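Local coordinates for protein polymerase X (Deinococcus radiodurans, PDB 2W9M) that probably extends DNA by adding deoxyribonucleotides to its end, as a family X DNA polymerase with an additional zinc-binding phosphoesterase-type domain, at residues 488-493 / 511-516. Residues are numbered along the deposited sequence; the frame is centred on the assembly and turned at random.
Sequences INANAA and FAINTD. With ZN (zinc ion), chain D.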
# COMPACT_ATOMS: atom_id res chain seq x y z
N ILE A 488 -9.01 -1.59 4.86
CA ILE A 488 -7.79 -2.34 4.64
C ILE A 488 -7.12 -1.71 3.43
O ILE A 488 -7.47 -2.01 2.29
CB ILE A 488 -8.07 -3.83 4.38
CG1 ILE A 488 -8.69 -4.48 5.62
CG2 ILE A 488 -6.79 -4.55 3.98
CD1 ILE A 488 -9.10 -5.92 5.40
N ASN A 489 -6.19 -0.81 3.69
CA ASN A 489 -5.57 -0.02 2.63
C ASN A 489 -4.68 -0.90 1.77
O ASN A 489 -3.69 -1.45 2.24
CB ASN A 489 -4.79 1.15 3.23
CG ASN A 489 -4.48 2.23 2.21
OD1 ASN A 489 -3.72 2.00 1.27
ND2 ASN A 489 -5.06 3.40 2.40
N ALA A 490 -5.06 -1.04 0.51
CA ALA A 490 -4.38 -1.95 -0.41
C ALA A 490 -3.03 -1.45 -0.91
O ALA A 490 -2.27 -2.22 -1.49
CB ALA A 490 -5.30 -2.29 -1.59
N ASN A 491 -2.72 -0.17 -0.70
CA ASN A 491 -1.41 0.34 -1.10
C ASN A 491 -0.30 -0.47 -0.43
O ASN A 491 -0.29 -0.62 0.79
CB ASN A 491 -1.27 1.83 -0.77
CG ASN A 491 0.07 2.41 -1.22
OD1 ASN A 491 1.10 2.20 -0.58
ND2 ASN A 491 0.06 3.14 -2.32
N ALA A 492 0.62 -0.99 -1.24
CA ALA A 492 1.66 -1.92 -0.76
C ALA A 492 2.53 -1.37 0.37
O ALA A 492 3.17 -2.14 1.09
CB ALA A 492 2.54 -2.38 -1.92
N ALA A 493 2.57 -0.05 0.53
CA ALA A 493 3.37 0.55 1.59
C ALA A 493 2.56 0.71 2.87
O ALA A 493 3.09 1.11 3.90
CB ALA A 493 3.93 1.88 1.16
N PHE A 511 -15.47 -4.43 6.42
CA PHE A 511 -14.22 -3.85 5.95
C PHE A 511 -14.37 -3.25 4.57
O PHE A 511 -15.33 -3.52 3.85
CB PHE A 511 -13.11 -4.91 5.94
CG PHE A 511 -12.87 -5.53 7.28
CD1 PHE A 511 -13.60 -6.64 7.68
CD2 PHE A 511 -11.92 -5.01 8.14
CE1 PHE A 511 -13.39 -7.21 8.92
CE2 PHE A 511 -11.69 -5.59 9.37
CZ PHE A 511 -12.43 -6.69 9.76
N ALA A 512 -13.40 -2.41 4.20
CA ALA A 512 -13.33 -1.87 2.86
C ALA A 512 -11.90 -2.04 2.32
O ALA A 512 -10.95 -1.52 2.90
CB ALA A 512 -13.74 -0.40 2.87
N ILE A 513 -11.76 -2.78 1.22
CA ILE A 513 -10.47 -2.93 0.58
C ILE A 513 -10.26 -1.79 -0.41
O ILE A 513 -10.75 -1.84 -1.54
CB ILE A 513 -10.33 -4.29 -0.12
CG1 ILE A 513 -10.65 -5.42 0.85
CG2 ILE A 513 -8.92 -4.48 -0.67
CD1 ILE A 513 -10.68 -6.80 0.21
N ASN A 514 -9.53 -0.77 0.02
CA ASN A 514 -9.35 0.45 -0.77
C ASN A 514 -7.91 0.64 -1.22
O ASN A 514 -6.97 0.47 -0.44
CB ASN A 514 -9.79 1.67 0.05
CG ASN A 514 -11.25 1.59 0.50
OD1 ASN A 514 -12.02 0.75 0.01
ND2 ASN A 514 -11.64 2.46 1.42
N THR A 515 -7.73 1.02 -2.49
CA THR A 515 -6.41 1.13 -3.08
C THR A 515 -5.68 2.42 -2.68
O THR A 515 -4.44 2.47 -2.66
CB THR A 515 -6.49 1.08 -4.61
OG1 THR A 515 -7.33 2.15 -5.08
CG2 THR A 515 -7.07 -0.24 -5.07
N ASP A 516 -6.44 3.47 -2.37
CA ASP A 516 -5.86 4.78 -2.09
C ASP A 516 -5.03 5.25 -3.28
O ASP A 516 -3.99 5.89 -3.11
CB ASP A 516 -5.00 4.72 -0.83
CG ASP A 516 -4.80 6.09 -0.19
OD1 ASP A 516 -5.23 7.09 -0.80
OD2 ASP A 516 -4.22 6.17 0.91
ZN ZN D . -5.87 8.71 0.85
O HOH W 1 -1.93 2.75 -4.57
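Asn489 reaches across to a zinc ligand: its ND2 donates to Asp516 OD2 at 3.3 Å, while OD1 of the same carboxylate binds a zinc ion at 2.4 Å. His332, His334 and Glu401 complete this zinc site. ND2 meets OD2 on its anti side, 31° out of the carboxylate plane, whereas OD2 lies close to the amide plane of Asn489. CG of Asn489 stands anti to the backbone N (chi1 -163°). An amide suits this place because it has two kinds of polar end: ND2 also donates to Glu487, and OD1 accepts from Asn491 N at 3.1 Å, making an Asx turn. An alanine here would probably leave Asp516 OD2 without this donor and Asn491 N without its turn acceptor. The two chains run side by side in the same direction: Ile488 N donates to Ala512 O at 2.8 Å, and Ala490 N to Asn514 O at 2.6 Å. A methyl suits Ala490, whose CB already lies 3.4 Å from Asn514 O and 3.9 Å from Thr515 CA. A water links Asn491 ND2 to Thr515 O. At the other end Ile488 CD1 packs obliquely on Phe511 CD2 at 4.0 Å, apolar groups fitting the buried interior. Strand 511-514 is the outermost of the parallel PHP-domain sheet and 485-489 its neighbour, joined through helix 499-505 in a beta-alpha-beta unit, and Arg164 of helix 163-176 touches Asn491.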